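Side-chain contacts in oxidoreductase (Methanosarcina mazei, PDB 3KA7), which binds flavin-adenine dinucleotide and probably acts as an oxidoreductase of the flavin-containing amine oxidoreductase family: residues 113-116 / 117-120; 223-227 / 228-232. All coordinates share one frame; numbering follows the deposited sequence.

Contact 1 (113-116 / 117-120) comes first along the chain and forms the opening turns of helix 115-127. Contact 2 (223-227 / 228-232) follows it and closes the hairpin of strands 219-225 and 228-234 in a three-stranded antiparallel beta sheet. Their centres lie about 59 Å apart on opposite sides of the chain's centre, with about 50 Å between nearest atoms; they have no helix or strand in common, although both belong to the flavin-containing amine oxidoreductase family region. Contact 1 is surface packing away from the FAD-binding residues. Contact 2 is partly buried and closer to the cofactor, since its strands carry Val-219, an FAD-binding residue, and Ile-232, which packs near it.

Contact 1: 113-116 / 117-120; sequences LSYK and DRMK
Asp-117 and Ser-114 are joined through one water, which donates to Asp-117 OD2 at 2.7 Å and accepts from Ser-114 N, in place of the direct bond that would complete a capping box at the N-terminus of helix 115-127. Ser-114 is the N-cap: its OG, set between its own backbone N and carbonyl carbon (chi1 68°), accepts from Asp-117 N at 3.1 Å, satisfying an amide in the first turn that has no helical carbonyl before it. Ser-114 O takes the backbone N-H of Arg-118 at 2.8 Å, the first i to i+4 bond. The Asp-117 carboxylate, near the helix N-terminus, is probably favoured in its charged form by the helix dipole; Lys-116 NZ, 4.7 Å from Asp-117 OD1, may add some attraction, though the charged atoms do not meet. Before the cap, Leu-113 lays CB against Asp-117 CB at 3.7 Å, their side chains crossing at about a right angle, while Leu-113 also packs on Trp-150 and Leu-151 of helix 149-163. One turn on, Lys-120 NZ donates to Gln-145 O. The Tyr-115 ring, with CG anti to the backbone N (chi1 -170°), is met differently by two residues. Arg-118, bent at chi3, brings NH2 to the ring edge near CD1, with guanidinium and ring planes almost perpendicular (89°), so there is no stacking; a guanidinium face lies over Tyr-115 CA, and Arg-118 NH1 lies 2.7 Å from Leu-113 O, at the guanidinium edge. Selenomethionine Met-119 comes over a ring face: CG makes a CH-pi contact 3.9 Å from the Tyr-115 centroid, and SE an oblique Met-aromatic contact near the hydroxyl end, 3.9 Å from Tyr-115 OH.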
ATOM      1  N   LEU A 113     -21.667 -19.136  -5.756  1.00 17.18           N
ATOM      2  CA  LEU A 113     -21.354 -20.178  -6.731  1.00 16.27           C
ATOM      3  C   LEU A 113     -22.372 -21.316  -6.650  1.00 16.08           C
ATOM      4  O   LEU A 113     -23.083 -21.442  -5.659  1.00 15.77           O
ATOM      5  CB  LEU A 113     -19.967 -20.746  -6.434  1.00 16.13           C
ATOM      6  CG  LEU A 113     -18.752 -19.825  -6.582  1.00 15.88           C
ATOM      7  CD1 LEU A 113     -17.514 -20.500  -5.976  1.00 14.52           C
ATOM      8  CD2 LEU A 113     -18.516 -19.521  -8.030  1.00 15.34           C
ATOM      9  N   SER A 114     -22.421 -22.142  -7.692  1.00 15.75           N
ATOM     10  CA  SER A 114     -23.171 -23.403  -7.645  1.00 15.47           C
ATOM     11  C   SER A 114     -22.670 -24.273  -6.492  1.00 15.69           C
ATOM     12  O   SER A 114     -21.562 -24.072  -5.987  1.00 15.39           O
ATOM     13  CB  SER A 114     -22.978 -24.153  -8.951  1.00 15.62           C
ATOM     14  OG  SER A 114     -21.632 -24.583  -9.056  1.00 15.48           O
ATOM     15  N   TYR A 115     -23.471 -25.247  -6.070  1.00 15.23           N
ATOM     16  CA  TYR A 115     -23.039 -26.140  -4.999  1.00 15.49           C
ATOM     17  C   TYR A 115     -21.726 -26.828  -5.367  1.00 15.03           C
ATOM     18  O   TYR A 115     -20.800 -26.901  -4.560  1.00 14.97           O
ATOM     19  CB  TYR A 115     -24.098 -27.207  -4.732  1.00 15.62           C
ATOM     20  CG  TYR A 115     -23.807 -28.001  -3.492  1.00 17.67           C
ATOM     21  CD1 TYR A 115     -24.157 -27.508  -2.246  1.00 19.90           C
ATOM     22  CD2 TYR A 115     -23.180 -29.239  -3.562  1.00 19.43           C
ATOM     23  CE1 TYR A 115     -23.909 -28.222  -1.103  1.00 21.78           C
ATOM     24  CE2 TYR A 115     -22.916 -29.963  -2.410  1.00 21.74           C
ATOM     25  CZ  TYR A 115     -23.282 -29.440  -1.189  1.00 22.49           C
ATOM     26  OH  TYR A 115     -23.043 -30.139  -0.025  1.00 26.24           O
ATOM     27  N   LYS A 116     -21.663 -27.346  -6.589  1.00 14.84           N
ATOM     28  CA  LYS A 116     -20.454 -27.998  -7.109  1.00 15.59           C
ATOM     29  C   LYS A 116     -19.226 -27.093  -6.947  1.00 15.11           C
ATOM     30  O   LYS A 116     -18.200 -27.498  -6.391  1.00 14.63           O
ATOM     31  CB  LYS A 116     -20.639 -28.313  -8.597  1.00 15.79           C
ATOM     32  CG  LYS A 116     -19.496 -29.110  -9.204  1.00 19.70           C
ATOM     33  CD  LYS A 116     -19.700 -29.385 -10.691  1.00 25.16           C
ATOM     34  CE  LYS A 116     -19.343 -28.168 -11.536  1.00 28.05           C
ATOM     35  NZ  LYS A 116     -19.071 -28.522 -12.974  1.00 30.40           N
ATOM     36  N   ASP A 117     -19.347 -25.856  -7.409  1.00 14.83           N
ATOM     37  CA  ASP A 117     -18.224 -24.911  -7.359  1.00 15.33           C
ATOM     38  C   ASP A 117     -17.883 -24.495  -5.937  1.00 15.19           C
ATOM     39  O   ASP A 117     -16.715 -24.335  -5.594  1.00 14.89           O
ATOM     40  CB  ASP A 117     -18.517 -23.690  -8.220  1.00 15.62           C
ATOM     41  CG  ASP A 117     -18.410 -23.986  -9.696  1.00 17.36           C
ATOM     42  OD1 ASP A 117     -17.905 -25.075 -10.054  1.00 20.02           O
ATOM     43  OD2 ASP A 117     -18.834 -23.133 -10.504  1.00 19.51           O
ATOM     44  N   ARG A 118     -18.906 -24.327  -5.111  1.00 14.93           N
ATOM     45  CA  ARG A 118     -18.707 -23.996  -3.705  1.00 15.35           C
ATOM     46  C   ARG A 118     -17.915 -25.083  -2.991  1.00 14.63           C
ATOM     47  O   ARG A 118     -17.007 -24.791  -2.222  1.00 13.98           O
ATOM     48  CB  ARG A 118     -20.057 -23.799  -3.015  1.00 15.69           C
ATOM     49  CG  ARG A 118     -19.933 -23.429  -1.558  1.00 19.03           C
ATOM     50  CD  ARG A 118     -21.116 -22.591  -1.116  1.00 24.39           C
ATOM     51  NE  ARG A 118     -22.371 -23.338  -1.107  1.00 27.14           N
ATOM     52  CZ  ARG A 118     -23.244 -23.354  -2.108  1.00 28.97           C
ATOM     53  NH1 ARG A 118     -22.992 -22.677  -3.220  1.00 29.54           N
ATOM     54  NH2 ARG A 118     -24.375 -24.053  -1.996  1.00 30.12           N
HETATM   55  N   MSE A 119     -18.276 -26.344  -3.228  1.00 13.99           N
HETATM   56  CA  MSE A 119     -17.578 -27.441  -2.585  1.00 14.17           C
HETATM   57  C   MSE A 119     -16.145 -27.541  -3.107  1.00 13.78           C
HETATM   58  O   MSE A 119     -15.236 -27.877  -2.358  1.00 13.79           O
HETATM   59  CB  MSE A 119     -18.325 -28.775  -2.777  1.00 14.43           C
HETATM   60  CG  MSE A 119     -19.655 -28.883  -2.020  1.00 16.87           C
HETATM   61 SE   MSE A 119     -19.578 -28.393  -0.137  1.00 23.27          SE
HETATM   62  CE  MSE A 119     -20.095 -26.536  -0.292  1.00 22.85           C
ATOM     63  N   LYS A 120     -15.935 -27.255  -4.388  1.00 13.55           N
ATOM     64  CA  LYS A 120     -14.570 -27.274  -4.907  1.00 13.33           C
ATOM     65  C   LYS A 120     -13.746 -26.216  -4.170  1.00 13.20           C
ATOM     66  O   LYS A 120     -12.635 -26.491  -3.709  1.00 12.94           O
ATOM     67  CB  LYS A 120     -14.534 -27.068  -6.427  1.00 13.65           C
ATOM     68  CG  LYS A 120     -13.160 -27.369  -7.061  1.00 15.40           C
ATOM     69  CD  LYS A 120     -13.231 -27.439  -8.572  1.00 16.60           C
ATOM     70  CE  LYS A 120     -11.852 -27.688  -9.162  1.00 18.68           C
ATOM     71  NZ  LYS A 120     -11.922 -27.834 -10.647  1.00 16.67           N
TER
HETATM   72  O   HOH W   1     -20.872 -21.472 -10.010  1.00 17.37           O

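Contact 2: 223-227 / 228-232; sequences LIENG and KAAGI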
ATOM      1  N   LEU A 223      27.256   9.528  -1.373  1.00 18.60           N
ATOM      2  CA  LEU A 223      28.705   9.437  -1.511  1.00 19.62           C
ATOM      3  C   LEU A 223      29.162   7.998  -1.342  1.00 20.18           C
ATOM      4  O   LEU A 223      28.800   7.336  -0.367  1.00 20.14           O
ATOM      5  CB  LEU A 223      29.398  10.312  -0.473  1.00 19.53           C
ATOM      6  CG  LEU A 223      28.916  11.750  -0.348  1.00 20.51           C
ATOM      7  CD1 LEU A 223      29.510  12.359   0.910  1.00 21.75           C
ATOM      8  CD2 LEU A 223      29.310  12.548  -1.581  1.00 21.48           C
ATOM      9  N   ILE A 224      29.946   7.522  -2.305  1.00 20.88           N
ATOM     10  CA  ILE A 224      30.457   6.169  -2.303  1.00 21.66           C
ATOM     11  C   ILE A 224      31.978   6.224  -2.352  1.00 23.24           C
ATOM     12  O   ILE A 224      32.550   6.927  -3.187  1.00 23.12           O
ATOM     13  CB  ILE A 224      29.976   5.392  -3.533  1.00 21.80           C
ATOM     14  CG1 ILE A 224      28.442   5.331  -3.570  1.00 21.12           C
ATOM     15  CG2 ILE A 224      30.567   3.989  -3.541  1.00 20.98           C
ATOM     16  CD1 ILE A 224      27.849   4.441  -2.523  1.00 19.20           C
ATOM     17  N   GLU A 225      32.629   5.489  -1.459  1.00 24.07           N
ATOM     18  CA  GLU A 225      34.087   5.428  -1.445  1.00 25.67           C
ATOM     19  C   GLU A 225      34.532   3.978  -1.442  1.00 25.63           C
ATOM     20  O   GLU A 225      34.253   3.238  -0.497  1.00 25.94           O
ATOM     21  CB  GLU A 225      34.636   6.160  -0.226  1.00 25.98           C
ATOM     22  CG  GLU A 225      34.347   7.655  -0.234  1.00 29.06           C
ATOM     23  CD  GLU A 225      34.858   8.362   1.006  1.00 32.77           C
ATOM     24  OE1 GLU A 225      35.892   7.929   1.567  1.00 34.90           O
ATOM     25  OE2 GLU A 225      34.223   9.355   1.422  1.00 34.89           O
ATOM     26  N   ASN A 226      35.194   3.570  -2.518  1.00 26.36           N
ATOM     27  CA  ASN A 226      35.652   2.191  -2.669  1.00 26.36           C
ATOM     28  C   ASN A 226      34.535   1.153  -2.569  1.00 25.85           C
ATOM     29  O   ASN A 226      34.677   0.134  -1.886  1.00 25.91           O
ATOM     30  CB  ASN A 226      36.762   1.878  -1.654  1.00 27.23           C
ATOM     31  CG  ASN A 226      38.071   2.591  -1.969  1.00 29.11           C
ATOM     32  OD1 ASN A 226      38.433   3.563  -1.307  1.00 32.68           O
ATOM     33  ND2 ASN A 226      38.795   2.102  -2.976  1.00 31.25           N
ATOM     34  N   GLY A 227      33.433   1.411  -3.267  1.00 24.86           N
ATOM     35  CA  GLY A 227      32.303   0.489  -3.288  1.00 23.88           C
ATOM     36  C   GLY A 227      31.497   0.495  -2.005  1.00 22.91           C
ATOM     37  O   GLY A 227      30.629  -0.352  -1.810  1.00 22.59           O
ATOM     38  N   LYS A 228      31.778   1.457  -1.134  1.00 22.23           N
ATOM     39  CA  LYS A 228      31.104   1.527   0.159  1.00 21.83           C
ATOM     40  C   LYS A 228      30.401   2.870   0.398  1.00 21.24           C
ATOM     41  O   LYS A 228      30.953   3.942   0.128  1.00 20.54           O
ATOM     42  CB  LYS A 228      32.115   1.250   1.279  1.00 22.18           C
ATOM     43  CG  LYS A 228      31.531   1.372   2.662  1.00 24.36           C
ATOM     44  CD  LYS A 228      30.503   0.266   2.939  1.00 26.73           C
ATOM     45  CE  LYS A 228      29.933   0.381   4.347  1.00 26.03           C
ATOM     46  NZ  LYS A 228      29.370   1.760   4.574  1.00 23.10           N
ATOM     47  N   ALA A 229      29.182   2.818   0.928  1.00 20.47           N
ATOM     48  CA  ALA A 229      28.473   4.051   1.256  1.00 20.49           C
ATOM     49  C   ALA A 229      29.284   4.817   2.274  1.00 20.53           C
ATOM     50  O   ALA A 229      29.776   4.225   3.234  1.00 20.77           O
ATOM     51  CB  ALA A 229      27.096   3.739   1.826  1.00 20.35           C
ATOM     52  N   ALA A 230      29.397   6.130   2.092  1.00 20.09           N
ATOM     53  CA  ALA A 230      30.255   6.950   2.949  1.00 19.96           C
ATOM     54  C   ALA A 230      29.539   8.192   3.459  1.00 19.46           C
ATOM     55  O   ALA A 230      30.064   8.936   4.290  1.00 19.22           O
ATOM     56  CB  ALA A 230      31.539   7.334   2.200  1.00 20.08           C
ATOM     57  N   GLY A 231      28.329   8.420   2.956  1.00 18.92           N
ATOM     58  CA  GLY A 231      27.556   9.570   3.368  1.00 18.36           C
ATOM     59  C   GLY A 231      26.632  10.072   2.279  1.00 18.23           C
ATOM     60  O   GLY A 231      26.378   9.366   1.297  1.00 17.68           O
ATOM     61  N   ILE A 232      26.123  11.286   2.470  1.00 18.07           N
ATOM     62  CA  ILE A 232      25.238  11.914   1.498  1.00 18.44           C
ATOM     63  C   ILE A 232      25.498  13.407   1.405  1.00 18.94           C
ATOM     64  O   ILE A 232      26.125  14.001   2.284  1.00 19.37           O
ATOM     65  CB  ILE A 232      23.751  11.745   1.876  1.00 18.00           C
ATOM     66  CG1 ILE A 232      23.426  12.518   3.163  1.00 17.73           C
ATOM     67  CG2 ILE A 232      23.388  10.269   1.995  1.00 17.66           C
ATOM     68  CD1 ILE A 232      21.956  12.512   3.528  1.00 20.38           C
TER
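Strands 223-225 and 228-232 run antiparallel around a tight type I' turn from Glu-225 to Lys-228, a beta hairpin interrupted by a classic beta bulge in which Ala-230 and Gly-231 both face Leu-223. Leu-223 uses both backbone polar atoms across the bulge, donating from N to Gly-231 O and accepting at O from Ala-230 N, each at 2.8 Å. Nearer the turn, Glu-225 N donates almost straight to Lys-228 O (168° at the hydrogen), and the return bond from Lys-228 N to Glu-225 O is longer and reaches the oxygen from above the carbonyl plane. Asn-226 and Gly-227 fill the two turn positions with positive phi. Leu-223 leans over the bulge: its CB sits 3.6 Å from Gly-231 O, and its CD1 comes to 3.9 Å from Ile-232 N. A CB on Gly-231 would crowd that methyl and press on Ala-230 O, consistent with glycine at this position. Replacing Leu-223 with an alanine would probably open a gap over Gly-231 and take from Ile-238, two strands over on 237-240, the leucine side chain it touches. Ile-224 and Ala-229 form the non-hydrogen-bonded pair on the other face; with CG1 anti to the carbonyl carbon (chi1 -59°), Ile-224 sends CD1 to 3.8 Å from Ala-229 CA, and it also touches Ala-260 and Phe-391. Alongside the bulge, the extended Glu-225 lays its chain on the methyl of Ala-230, with Glu-225 OE2 3.4 Å from Ala-230 CB. The Ile-232 side chain points away from the pairing, touches Val-4 and Ile-6 of strand 2-6, and lies about 8 Å from the bound FAD. Lys-228, bent at chi2 and chi4, curls back so that NZ donates to Asp-242 O and, in the carbonyl plane and on a lone pair, to Ala-229 O at 2.8 Å.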